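STING-associated CdnE c-di-GMP synthase (Flavobacteriaceae, PDB 6WT8) probably synthesises the cyclic dinucleotide c-di-GMP, as a CD-NTase of a bacterial CBASS defence system whose signal a partner STING protein senses. Local coordinates at residues A[61-73]-A[186-198]. Residues are numbered along the deposited sequence; the frame is centred on the assembly and turned at random.
Sequences SYTMNSKVAANKV and VKVTEPERDIDVV
A69 packs its methyl against the hairpin formed by 186-189 and 192-198: its CB lies 3.7 Å from R193 CB and also meets V188 CG1 and I195 CG1. One turn on, V73 splits its two methyls between the strands. With CG1 anti to the backbone N (chi1 178°), that branch meets V197 CG2 tip to tip, while CG2 presses on V188 CG2 at 3.5 Å, tighter than usual carbon packing. At the turn, the ring of P191, which follows a cis peptide bond, wedges between N65 and V68; its CG comes within 3.4 Å of N65 O and its CD within 3.7 Å of V68 CG1.

Polar contacts flank this apolar patch. The extended chain of K72 brings NZ to E190 O at 2.6 Å, a short hydrogen bond whose donor stands 50° out of the carbonyl plane. R193 bends at chi2 and chi3, which carries its guanidinium back along the helix, where Y62 O sits 3.7 Å above the centre of one face. NH1 approaches the edge of the Y62 ring, the two planes being 51° apart, and a water accepts from both R193 NH1 and N65 ND2. D104 takes a salt bridge from R193 NE and also pairs with S66 OG, while K101 O accepts from NH2. Replacing R193 with an alanine would probably leave D104 without its charged mate and open a gap beside Y62 and S66.

Segment 61-73 of helix 60-81 crosses strand 192-198 with local axes 8.0 Å apart, and V188, R193, I195 and V197 all point from the strands toward it; a helix laid on the mixed sheet in this way is consistent with the nucleotidyltransferase core of CD-NTases. L107 of strand 106-112 and L169 of helix 154-172 extend the apolar layer around V73.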
loop_
_atom_site.group_PDB
_atom_site.type_symbol
_atom_site.label_atom_id
_atom_site.label_comp_id
_atom_site.label_asym_id
_atom_site.label_seq_id
_atom_site.Cartn_x
_atom_site.Cartn_y
_atom_site.Cartn_z
ATOM N N SER A 61 -9.645 -13.869 -7.765
ATOM C CA SER A 61 -9.231 -14.082 -9.149
ATOM C C SER A 61 -8.648 -12.815 -9.753
ATOM O O SER A 61 -7.725 -12.901 -10.562
ATOM C CB SER A 61 -10.407 -14.601 -9.985
ATOM O OG SER A 61 -11.333 -13.532 -10.235
ATOM N N TYR A 62 -9.166 -11.631 -9.370
ATOM C CA TYR A 62 -8.672 -10.396 -9.972
ATOM C C TYR A 62 -7.235 -10.151 -9.560
ATOM O O TYR A 62 -6.364 -9.806 -10.381
ATOM C CB TYR A 62 -9.556 -9.219 -9.523
ATOM C CG TYR A 62 -10.983 -9.338 -10.005
ATOM C CD1 TYR A 62 -11.309 -9.148 -11.330
ATOM C CD2 TYR A 62 -11.996 -9.644 -9.120
ATOM C CE1 TYR A 62 -12.637 -9.288 -11.772
ATOM C CE2 TYR A 62 -13.318 -9.747 -9.541
ATOM C CZ TYR A 62 -13.641 -9.574 -10.850
ATOM O OH TYR A 62 -14.994 -9.728 -11.203
ATOM N N THR A 63 -6.978 -10.350 -8.283
ATOM C CA THR A 63 -5.646 -10.162 -7.722
ATOM C C THR A 63 -4.662 -11.151 -8.321
ATOM O O THR A 63 -3.529 -10.795 -8.668
ATOM C CB THR A 63 -5.777 -10.327 -6.225
ATOM O OG1 THR A 63 -6.706 -9.316 -5.774
ATOM C CG2 THR A 63 -4.452 -10.158 -5.496
HETATM N N MSE A 64 -5.068 -12.407 -8.427
HETATM C CA MSE A 64 -4.207 -13.408 -9.014
HETATM C C MSE A 64 -3.941 -13.107 -10.473
HETATM O O MSE A 64 -2.768 -13.186 -10.925
HETATM C CB MSE A 64 -4.836 -14.800 -8.889
HETATM C CG MSE A 64 -3.921 -15.892 -9.465
HETATM SE SE MSE A 64 -2.244 -16.087 -8.457
HETATM C CE MSE A 64 -0.938 -14.945 -9.317
ATOM N N ASN A 65 -4.983 -12.717 -11.210
ATOM C CA ASN A 65 -4.792 -12.385 -12.621
ATOM C C ASN A 65 -3.802 -11.238 -12.781
ATOM O O ASN A 65 -2.969 -11.258 -13.692
ATOM C CB ASN A 65 -6.120 -12.030 -13.286
ATOM C CG ASN A 65 -6.905 -13.260 -13.644
ATOM O OD1 ASN A 65 -6.336 -14.344 -13.783
ATOM N ND2 ASN A 65 -8.197 -13.102 -13.807
ATOM N N SER A 66 -3.862 -10.235 -11.896
ATOM C CA SER A 66 -2.926 -9.113 -11.964
ATOM C C SER A 66 -1.496 -9.594 -11.805
ATOM O O SER A 66 -0.606 -9.198 -12.573
ATOM C CB SER A 66 -3.265 -8.094 -10.878
ATOM O OG SER A 66 -2.407 -6.951 -11.034
ATOM N N LYS A 67 -1.257 -10.466 -10.848
ATOM C CA LYS A 67 0.103 -10.906 -10.583
ATOM C C LYS A 67 0.617 -11.812 -11.692
ATOM O O LYS A 67 1.810 -11.756 -12.058
ATOM C CB LYS A 67 0.160 -11.637 -9.224
ATOM C CG LYS A 67 -0.101 -10.722 -7.992
ATOM C CD LYS A 67 -0.185 -11.555 -6.708
ATOM C CE LYS A 67 -0.562 -10.650 -5.542
ATOM N NZ LYS A 67 -0.717 -11.571 -4.326
ATOM N N VAL A 68 -0.260 -12.661 -12.247
ATOM C CA VAL A 68 0.132 -13.509 -13.379
ATOM C C VAL A 68 0.474 -12.658 -14.587
ATOM O O VAL A 68 1.503 -12.886 -15.258
ATOM C CB VAL A 68 -0.992 -14.494 -13.728
ATOM C CG1 VAL A 68 -0.680 -15.222 -15.088
ATOM C CG2 VAL A 68 -1.163 -15.513 -12.627
ATOM N N ALA A 69 -0.357 -11.639 -14.872
ATOM C CA ALA A 69 -0.065 -10.753 -15.997
ATOM C C ALA A 69 1.292 -10.078 -15.816
ATOM O O ALA A 69 2.094 -9.999 -16.749
ATOM C CB ALA A 69 -1.161 -9.695 -16.180
ATOM N N ALA A 70 1.565 -9.576 -14.618
ATOM C CA ALA A 70 2.865 -8.930 -14.379
ATOM C C ALA A 70 4.012 -9.938 -14.483
ATOM O O ALA A 70 5.089 -9.601 -15.014
ATOM C CB ALA A 70 2.874 -8.265 -12.995
ATOM N N ASN A 71 3.785 -11.189 -14.071
ATOM C CA ASN A 71 4.832 -12.208 -14.264
ATOM C C ASN A 71 5.126 -12.447 -15.751
ATOM O O ASN A 71 6.292 -12.676 -16.138
ATOM C CB ASN A 71 4.423 -13.545 -13.631
ATOM C CG ASN A 71 4.460 -13.517 -12.103
ATOM O OD1 ASN A 71 5.039 -12.631 -11.490
ATOM N ND2 ASN A 71 3.828 -14.521 -11.473
ATOM N N LYS A 72 4.087 -12.458 -16.593
ATOM C CA LYS A 72 4.298 -12.633 -18.032
ATOM C C LYS A 72 5.117 -11.480 -18.599
ATOM O O LYS A 72 6.040 -11.697 -19.407
ATOM C CB LYS A 72 2.973 -12.752 -18.775
ATOM C CG LYS A 72 2.276 -14.026 -18.367
ATOM C CD LYS A 72 1.082 -14.296 -19.222
ATOM C CE LYS A 72 0.504 -15.685 -18.856
ATOM N NZ LYS A 72 -0.558 -16.112 -19.841
ATOM N N VAL A 73 4.794 -10.236 -18.199
ATOM C CA VAL A 73 5.605 -9.085 -18.632
ATOM C C VAL A 73 7.054 -9.241 -18.174
ATOM O O VAL A 73 8.007 -8.973 -18.945
ATOM C CB VAL A 73 4.990 -7.782 -18.094
ATOM C CG1 VAL A 73 5.823 -6.574 -18.475
ATOM C CG2 VAL A 73 3.594 -7.600 -18.684
ATOM N N VAL A 186 1.205 -1.471 -20.189
ATOM C CA VAL A 186 1.109 -2.631 -21.068
ATOM C C VAL A 186 -0.264 -3.256 -20.947
ATOM O O VAL A 186 -0.695 -3.575 -19.837
ATOM C CB VAL A 186 2.173 -3.675 -20.713
ATOM C CG1 VAL A 186 2.088 -4.840 -21.682
ATOM C CG2 VAL A 186 3.543 -3.001 -20.726
ATOM N N LYS A 187 -0.912 -3.510 -22.077
ATOM C CA LYS A 187 -2.164 -4.274 -22.052
ATOM C C LYS A 187 -1.804 -5.736 -22.281
ATOM O O LYS A 187 -1.535 -6.154 -23.416
ATOM C CB LYS A 187 -3.135 -3.739 -23.094
ATOM C CG LYS A 187 -3.667 -2.361 -22.713
ATOM C CD LYS A 187 -4.850 -1.983 -23.605
ATOM C CE LYS A 187 -6.048 -2.878 -23.365
ATOM N NZ LYS A 187 -6.679 -2.524 -22.054
ATOM N N VAL A 188 -1.782 -6.522 -21.195
ATOM C CA VAL A 188 -1.554 -7.962 -21.310
ATOM C C VAL A 188 -2.854 -8.625 -21.741
ATOM O O VAL A 188 -3.927 -8.226 -21.302
ATOM C CB VAL A 188 -1.019 -8.494 -19.972
ATOM C CG1 VAL A 188 -0.669 -9.998 -20.033
ATOM C CG2 VAL A 188 0.195 -7.688 -19.503
ATOM N N THR A 189 -2.786 -9.635 -22.608
ATOM C CA THR A 189 -4.039 -10.188 -23.119
ATOM C C THR A 189 -4.443 -11.497 -22.481
ATOM O O THR A 189 -5.632 -11.823 -22.515
ATOM C CB THR A 189 -3.995 -10.397 -24.638
ATOM O OG1 THR A 189 -2.889 -11.252 -24.968
ATOM C CG2 THR A 189 -3.919 -9.049 -25.346
ATOM N N GLU A 190 -3.502 -12.263 -21.934
ATOM C CA GLU A 190 -3.823 -13.506 -21.234
ATOM C C GLU A 190 -2.975 -13.567 -19.971
ATOM O O GLU A 190 -1.764 -13.833 -20.025
ATOM C CB GLU A 190 -3.602 -14.733 -22.114
ATOM C CG GLU A 190 -4.808 -15.087 -22.947
ATOM C CD GLU A 190 -4.442 -15.819 -24.227
ATOM O OE1 GLU A 190 -4.961 -15.424 -25.300
ATOM O OE2 GLU A 190 -3.638 -16.780 -24.158
ATOM N N PRO A 191 -3.562 -13.273 -18.810
ATOM C CA PRO A 191 -4.924 -12.812 -18.583
ATOM C C PRO A 191 -5.039 -11.340 -18.927
ATOM O O PRO A 191 -4.015 -10.676 -18.985
ATOM C CB PRO A 191 -5.132 -13.060 -17.090
ATOM C CG PRO A 191 -3.765 -12.963 -16.488
ATOM C CD PRO A 191 -2.798 -13.457 -17.563
ATOM N N GLU A 192 -6.240 -10.860 -19.227
ATOM C CA GLU A 192 -6.440 -9.491 -19.686
ATOM C C GLU A 192 -6.334 -8.526 -18.510
ATOM O O GLU A 192 -7.309 -8.329 -17.767
ATOM C CB GLU A 192 -7.791 -9.368 -20.370
ATOM C CG GLU A 192 -8.005 -8.052 -21.069
ATOM C CD GLU A 192 -9.244 -8.080 -21.962
ATOM O OE1 GLU A 192 -9.505 -7.068 -22.650
ATOM O OE2 GLU A 192 -9.951 -9.118 -21.970
ATOM N N ARG A 193 -5.154 -7.906 -18.359
ATOM C CA ARG A 193 -4.879 -6.927 -17.301
ATOM C C ARG A 193 -3.950 -5.872 -17.852
ATOM O O ARG A 193 -3.130 -6.168 -18.715
ATOM C CB ARG A 193 -4.197 -7.517 -16.061
ATOM C CG ARG A 193 -4.965 -8.698 -15.389
ATOM C CD ARG A 193 -6.287 -8.296 -14.740
ATOM N NE ARG A 193 -6.109 -7.379 -13.599
ATOM C CZ ARG A 193 -7.072 -6.991 -12.770
ATOM N NH1 ARG A 193 -8.279 -7.512 -12.828
ATOM N NH2 ARG A 193 -6.772 -6.074 -11.867
ATOM N N ASP A 194 -4.047 -4.637 -17.315
ATOM C CA ASP A 194 -3.151 -3.558 -17.724
ATOM C C ASP A 194 -2.107 -3.347 -16.642
ATOM O O ASP A 194 -2.440 -3.068 -15.485
ATOM C CB ASP A 194 -3.917 -2.265 -17.981
ATOM C CG ASP A 194 -5.034 -2.451 -18.996
ATOM O OD1 ASP A 194 -4.835 -3.166 -19.988
ATOM O OD2 ASP A 194 -6.127 -1.908 -18.768
ATOM N N ILE A 195 -0.833 -3.499 -16.996
ATOM C CA ILE A 195 0.246 -3.456 -16.020
ATOM C C ILE A 195 1.155 -2.265 -16.297
ATOM O O ILE A 195 1.625 -2.098 -17.427
ATOM C CB ILE A 195 1.068 -4.748 -16.072
ATOM C CG1 ILE A 195 0.174 -5.979 -15.819
ATOM C CG2 ILE A 195 2.241 -4.720 -15.117
ATOM C CD1 ILE A 195 -0.538 -6.002 -14.452
ATOM N N ASP A 196 1.431 -1.460 -15.267
ATOM C CA ASP A 196 2.442 -0.409 -15.378
ATOM C C ASP A 196 3.818 -0.964 -15.051
ATOM O O ASP A 196 3.985 -1.687 -14.076
ATOM C CB ASP A 196 2.148 0.751 -14.421
ATOM C CG ASP A 196 1.196 1.777 -14.989
ATOM O OD1 ASP A 196 1.508 2.450 -16.021
ATOM O OD2 ASP A 196 0.109 1.905 -14.388
ATOM N N VAL A 197 4.811 -0.605 -15.877
ATOM C CA VAL A 197 6.205 -1.017 -15.728
ATOM C C VAL A 197 7.009 0.209 -15.326
ATOM O O VAL A 197 7.091 1.171 -16.096
ATOM C CB VAL A 197 6.729 -1.610 -17.050
ATOM C CG1 VAL A 197 8.197 -1.855 -16.990
ATOM C CG2 VAL A 197 5.967 -2.908 -17.387
ATOM N N VAL A 198 7.578 0.165 -14.126
ATOM C CA VAL A 198 8.343 1.257 -13.526
ATOM C C VAL A 198 9.816 0.894 -13.611
ATOM O O VAL A 198 10.183 -0.248 -13.332
ATOM C CB VAL A 198 7.877 1.411 -12.065
ATOM C CG1 VAL A 198 8.591 2.527 -11.367
ATOM C CG2 VAL A 198 6.351 1.664 -12.083
HETATM O O HOH W 1 -9.235 -10.123 -14.177
#